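PDB 2HWJ: hypothetical protein Atu1540 from Agrobacterium tumefaciens str. C58, which is of unknown function but belongs to a family of putative ParB-like nucleases. Local coordinates for residues A[15-27]-A[103-115]. Residues are numbered along the deposited sequence; the frame is centred on the assembly and turned at random.
Sequences DKLRPTQIAVGFR and MDHRNLIYPFDAQ
Tyr110 meets Gln21 through its CB, 4.0 Å from Gln21 CB, while its ring, with CG anti to the backbone N (chi1 -171°), leads away from 15-27. One face of that ring carries Phe112 CD1 over its centre; the ring also stacks with Phe156, and Phe159 meets it at a slant. The amide of Gln21 stays within its own segment: NE2 donates to Ala23 O, two residues on, at 2.9 Å, the acceptor tilted from the amide plane.

Gln21 and Tyr110 form a single beta bridge. Tyr110 N donates to Thr20 O at 2.9 Å, and Gln21 CA makes a CA-H...O contact with Tyr110 O. Thr20 points its side chain into the contact: OG1 has its stronger hydrogen-bond partner in Leu65 O, with Leu108 O, 3.1 Å from Thr20 OG1, within reach of the same hydroxyl, while CG2, beside the backbone N, meets the selenomethionine methyl CE of Met103 at 3.8 Å. Ile22 CD1 lies 3.6 Å from Pro111 C, above its carbonyl plane, on an inverse gamma turn centred on that proline, and Ala23 CB sits 4.3 Å from Ala114 CB.

Helix 96-105 ends in a Schellman motif with Asn107 as C-prime residue, and the loop after it runs beside residues 20-23. His69 of helix 69-77 touches Thr20 and Gln21, Tyr64 of strand 63-65 touches Thr20 and Met103, and strand 23-24 pairs in parallel with strand 132-133.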
loop_
_atom_site.group_PDB
_atom_site.type_symbol
_atom_site.label_atom_id
_atom_site.label_comp_id
_atom_site.label_asym_id
_atom_site.label_seq_id
_atom_site.Cartn_x
_atom_site.Cartn_y
_atom_site.Cartn_z
ATOM N N ASP A 15 -17.119 26.869 -4.888
ATOM C CA ASP A 15 -16.490 27.664 -5.919
ATOM C C ASP A 15 -15.013 27.989 -5.516
ATOM O O ASP A 15 -14.337 28.711 -6.172
ATOM C CB ASP A 15 -17.347 28.905 -6.213
ATOM C CG ASP A 15 -17.301 29.892 -5.090
ATOM O OD1 ASP A 15 -16.238 29.979 -4.452
ATOM O OD2 ASP A 15 -18.305 30.606 -4.808
ATOM N N LYS A 16 -14.548 27.503 -4.380
ATOM C CA LYS A 16 -13.229 27.889 -3.918
ATOM C C LYS A 16 -12.271 26.699 -3.924
ATOM O O LYS A 16 -11.112 26.914 -3.794
ATOM C CB LYS A 16 -13.296 28.525 -2.520
ATOM C CG LYS A 16 -13.923 29.892 -2.521
ATOM C CD LYS A 16 -12.911 31.036 -2.306
ATOM C CE LYS A 16 -13.537 32.438 -2.552
ATOM N NZ LYS A 16 -13.743 32.685 -4.071
ATOM N N LEU A 17 -12.768 25.461 -4.104
ATOM C CA LEU A 17 -11.918 24.292 -4.182
ATOM C C LEU A 17 -11.132 24.234 -5.418
ATOM O O LEU A 17 -11.634 24.433 -6.508
ATOM C CB LEU A 17 -12.683 23.004 -4.153
ATOM C CG LEU A 17 -13.106 22.567 -2.781
ATOM C CD1 LEU A 17 -14.335 21.652 -2.925
ATOM C CD2 LEU A 17 -11.948 21.857 -2.159
ATOM N N ARG A 18 -9.889 23.871 -5.267
ATOM C CA ARG A 18 -9.072 23.770 -6.403
ATOM C C ARG A 18 -8.992 22.306 -6.834
ATOM O O ARG A 18 -8.513 21.496 -6.107
ATOM C CB ARG A 18 -7.725 24.377 -6.058
ATOM C CG ARG A 18 -7.832 25.859 -5.982
ATOM C CD ARG A 18 -7.222 26.529 -7.170
ATOM N NE ARG A 18 -6.583 27.757 -6.690
ATOM C CZ ARG A 18 -6.965 29.008 -6.979
ATOM N NH1 ARG A 18 -7.938 29.258 -7.865
ATOM N NH2 ARG A 18 -6.318 30.036 -6.418
ATOM N N PRO A 19 -9.460 21.979 -8.032
ATOM C CA PRO A 19 -9.422 20.644 -8.612
ATOM C C PRO A 19 -8.021 20.016 -8.616
ATOM O O PRO A 19 -7.053 20.767 -8.546
ATOM C CB PRO A 19 -9.809 20.884 -10.086
ATOM C CG PRO A 19 -10.564 22.104 -10.088
ATOM C CD PRO A 19 -10.120 22.957 -8.908
ATOM N N THR A 20 -7.895 18.677 -8.782
ATOM C CA THR A 20 -6.577 18.173 -9.002
ATOM C C THR A 20 -6.528 17.259 -10.187
ATOM O O THR A 20 -5.601 16.458 -10.359
ATOM C CB THR A 20 -5.933 17.546 -7.653
ATOM O OG1 THR A 20 -6.686 16.430 -7.211
ATOM C CG2 THR A 20 -5.805 18.578 -6.479
ATOM N N GLN A 21 -7.512 17.376 -11.060
ATOM C CA GLN A 21 -7.585 16.611 -12.344
ATOM C C GLN A 21 -8.330 17.442 -13.374
ATOM O O GLN A 21 -9.070 18.385 -13.047
ATOM C CB GLN A 21 -8.245 15.234 -12.146
ATOM C CG GLN A 21 -9.725 15.244 -11.787
ATOM C CD GLN A 21 -10.202 13.905 -11.323
ATOM O OE1 GLN A 21 -9.658 13.398 -10.378
ATOM N NE2 GLN A 21 -11.259 13.335 -11.942
ATOM N N ILE A 22 -8.146 17.107 -14.634
ATOM C CA ILE A 22 -8.631 17.900 -15.736
ATOM C C ILE A 22 -10.001 17.441 -16.153
ATOM O O ILE A 22 -10.806 18.254 -16.586
ATOM C CB ILE A 22 -7.626 17.813 -16.864
ATOM C CG1 ILE A 22 -6.367 18.523 -16.407
ATOM C CG2 ILE A 22 -8.108 18.557 -18.062
ATOM C CD1 ILE A 22 -5.245 18.310 -17.217
ATOM N N ALA A 23 -10.313 16.150 -15.958
ATOM C CA ALA A 23 -11.540 15.582 -16.563
ATOM C C ALA A 23 -12.335 14.707 -15.639
ATOM O O ALA A 23 -11.802 14.245 -14.663
ATOM C CB ALA A 23 -11.261 14.891 -17.901
ATOM N N VAL A 24 -13.628 14.558 -15.936
ATOM C CA VAL A 24 -14.510 13.600 -15.288
ATOM C C VAL A 24 -15.502 13.153 -16.354
ATOM O O VAL A 24 -15.545 13.716 -17.461
ATOM C CB VAL A 24 -15.337 14.241 -14.158
ATOM C CG1 VAL A 24 -14.496 14.574 -12.945
ATOM C CG2 VAL A 24 -16.083 15.546 -14.677
ATOM N N GLY A 25 -16.318 12.156 -16.033
ATOM C CA GLY A 25 -17.275 11.603 -16.968
ATOM C C GLY A 25 -18.578 12.262 -16.616
ATOM O O GLY A 25 -19.135 12.040 -15.555
ATOM N N PHE A 26 -19.077 13.099 -17.513
ATOM C CA PHE A 26 -20.228 13.884 -17.234
ATOM C C PHE A 26 -21.385 12.982 -17.067
ATOM O O PHE A 26 -22.298 13.337 -16.331
ATOM C CB PHE A 26 -20.478 14.816 -18.382
ATOM C CG PHE A 26 -19.699 16.068 -18.296
ATOM C CD1 PHE A 26 -20.029 17.154 -19.098
ATOM C CD2 PHE A 26 -18.598 16.160 -17.411
ATOM C CE1 PHE A 26 -19.274 18.316 -19.011
ATOM C CE2 PHE A 26 -17.834 17.321 -17.308
ATOM C CZ PHE A 26 -18.152 18.396 -18.081
ATOM N N ARG A 27 -21.387 11.823 -17.731
ATOM C CA ARG A 27 -22.514 10.902 -17.520
ATOM C C ARG A 27 -22.633 10.523 -16.032
ATOM O O ARG A 27 -23.736 10.449 -15.506
ATOM C CB ARG A 27 -22.408 9.637 -18.391
ATOM C CG ARG A 27 -23.666 9.323 -19.157
ATOM C CD ARG A 27 -23.701 7.910 -19.725
ATOM N NE ARG A 27 -23.909 6.921 -18.667
ATOM C CZ ARG A 27 -24.941 6.064 -18.603
ATOM N NH1 ARG A 27 -25.884 6.077 -19.561
ATOM N NH2 ARG A 27 -25.018 5.195 -17.572
HETATM N N MSE A 103 2.810 17.098 -4.889
HETATM C CA MSE A 103 1.521 16.465 -5.191
HETATM C C MSE A 103 1.662 15.364 -6.288
HETATM O O MSE A 103 1.181 14.190 -6.165
HETATM C CB MSE A 103 0.527 17.493 -5.702
HETATM C CG MSE A 103 0.213 18.584 -4.723
HETATM SE SE MSE A 103 -0.979 17.904 -3.314
HETATM C CE MSE A 103 -2.625 18.194 -4.370
ATOM N N ASP A 104 2.333 15.758 -7.361
ATOM C CA ASP A 104 2.538 14.853 -8.457
ATOM C C ASP A 104 3.252 13.638 -7.939
ATOM O O ASP A 104 2.919 12.534 -8.284
ATOM C CB ASP A 104 3.393 15.535 -9.504
ATOM C CG ASP A 104 3.801 14.602 -10.634
ATOM O OD1 ASP A 104 2.977 13.726 -11.110
ATOM O OD2 ASP A 104 4.982 14.792 -11.010
ATOM N N HIS A 105 4.218 13.865 -7.071
ATOM C CA HIS A 105 5.103 12.838 -6.588
ATOM C C HIS A 105 4.360 11.917 -5.670
ATOM O O HIS A 105 4.732 10.776 -5.493
ATOM C CB HIS A 105 6.174 13.507 -5.762
ATOM C CG HIS A 105 7.478 12.828 -5.810
ATOM N ND1 HIS A 105 8.600 13.424 -6.355
ATOM C CD2 HIS A 105 7.870 11.614 -5.339
ATOM C CE1 HIS A 105 9.624 12.586 -6.253
ATOM N NE2 HIS A 105 9.211 11.478 -5.636
ATOM N N ARG A 106 3.367 12.456 -5.008
ATOM C CA ARG A 106 2.630 11.672 -4.092
ATOM C C ARG A 106 1.344 11.193 -4.720
ATOM O O ARG A 106 0.494 10.659 -4.010
ATOM C CB ARG A 106 2.409 12.440 -2.802
ATOM C CG ARG A 106 3.550 12.123 -1.831
ATOM C CD ARG A 106 3.836 13.301 -0.982
ATOM N NE ARG A 106 2.701 13.549 -0.087
ATOM C CZ ARG A 106 2.761 13.282 1.213
ATOM N NH1 ARG A 106 3.878 12.784 1.717
ATOM N NH2 ARG A 106 1.719 13.500 1.987
ATOM N N ASN A 107 1.224 11.344 -6.057
ATOM C CA ASN A 107 0.100 10.807 -6.807
ATOM C C ASN A 107 -1.258 11.361 -6.415
ATOM O O ASN A 107 -2.228 10.609 -6.344
ATOM C CB ASN A 107 0.091 9.305 -6.670
ATOM C CG ASN A 107 1.245 8.636 -7.457
ATOM O OD1 ASN A 107 1.799 9.194 -8.435
ATOM N ND2 ASN A 107 1.601 7.440 -7.037
ATOM N N LEU A 108 -1.325 12.672 -6.205
ATOM C CA LEU A 108 -2.520 13.335 -5.782
ATOM C C LEU A 108 -3.026 14.179 -6.910
ATOM O O LEU A 108 -4.081 14.877 -6.774
ATOM C CB LEU A 108 -2.270 14.152 -4.508
ATOM C CG LEU A 108 -1.908 13.214 -3.281
ATOM C CD1 LEU A 108 -1.408 13.897 -2.023
ATOM C CD2 LEU A 108 -3.001 12.242 -2.922
ATOM N N ILE A 109 -2.347 14.140 -8.071
ATOM C CA ILE A 109 -2.930 14.884 -9.207
ATOM C C ILE A 109 -3.064 14.020 -10.394
ATOM O O ILE A 109 -2.544 12.989 -10.395
ATOM C CB ILE A 109 -2.160 16.098 -9.560
ATOM C CG1 ILE A 109 -0.750 15.705 -9.981
ATOM C CG2 ILE A 109 -2.240 17.084 -8.379
ATOM C CD1 ILE A 109 0.013 16.772 -10.644
ATOM N N TYR A 110 -3.828 14.412 -11.391
ATOM C CA TYR A 110 -4.017 13.548 -12.519
ATOM C C TYR A 110 -4.170 14.441 -13.706
ATOM O O TYR A 110 -5.266 14.680 -14.161
ATOM C CB TYR A 110 -5.237 12.648 -12.338
ATOM C CG TYR A 110 -5.332 11.596 -13.398
ATOM C CD1 TYR A 110 -6.347 11.636 -14.390
ATOM C CD2 TYR A 110 -4.341 10.587 -13.494
ATOM C CE1 TYR A 110 -6.437 10.677 -15.425
ATOM C CE2 TYR A 110 -4.413 9.565 -14.486
ATOM C CZ TYR A 110 -5.466 9.638 -15.468
ATOM O OH TYR A 110 -5.532 8.641 -16.450
ATOM N N PRO A 111 -3.063 14.986 -14.186
ATOM C CA PRO A 111 -3.118 16.008 -15.239
ATOM C C PRO A 111 -3.331 15.383 -16.595
ATOM O O PRO A 111 -2.421 15.426 -17.399
ATOM C CB PRO A 111 -1.730 16.607 -15.225
ATOM C CG PRO A 111 -0.859 15.513 -14.711
ATOM C CD PRO A 111 -1.691 14.676 -13.761
ATOM N N PHE A 112 -4.489 14.754 -16.823
ATOM C CA PHE A 112 -4.784 14.185 -18.127
ATOM C C PHE A 112 -6.088 14.715 -18.670
ATOM O O PHE A 112 -7.077 14.765 -17.958
ATOM C CB PHE A 112 -4.821 12.674 -18.091
ATOM C CG PHE A 112 -3.495 12.032 -17.840
ATOM C CD1 PHE A 112 -3.022 11.867 -16.564
ATOM C CD2 PHE A 112 -2.737 11.558 -18.882
ATOM C CE1 PHE A 112 -1.778 11.252 -16.347
ATOM C CE2 PHE A 112 -1.517 10.946 -18.678
ATOM C CZ PHE A 112 -1.056 10.767 -17.432
ATOM N N ASP A 113 -6.090 15.131 -19.934
ATOM C CA ASP A 113 -7.277 15.765 -20.511
ATOM C C ASP A 113 -8.292 14.733 -20.973
ATOM O O ASP A 113 -8.001 13.565 -21.016
ATOM C CB ASP A 113 -6.900 16.621 -21.716
ATOM C CG ASP A 113 -6.436 15.790 -22.835
ATOM O OD1 ASP A 113 -7.034 14.715 -23.071
ATOM O OD2 ASP A 113 -5.467 16.206 -23.503
ATOM N N ALA A 114 -9.440 15.228 -21.417
ATOM C CA ALA A 114 -10.565 14.422 -21.812
ATOM C C ALA A 114 -10.208 13.391 -22.912
ATOM O O ALA A 114 -10.896 12.368 -23.031
ATOM C CB ALA A 114 -11.778 15.302 -22.172
ATOM N N GLN A 115 -9.133 13.589 -23.674
ATOM C CA GLN A 115 -8.754 12.523 -24.603
ATOM C C GLN A 115 -7.530 11.825 -24.142
ATOM O O GLN A 115 -6.770 11.273 -24.928
ATOM C CB GLN A 115 -8.730 12.899 -26.106
ATOM C CG GLN A 115 -8.456 14.368 -26.462
ATOM C CD GLN A 115 -9.607 15.304 -26.005
ATOM O OE1 GLN A 115 -10.782 15.046 -26.336
ATOM N NE2 GLN A 115 -9.272 16.387 -25.215
#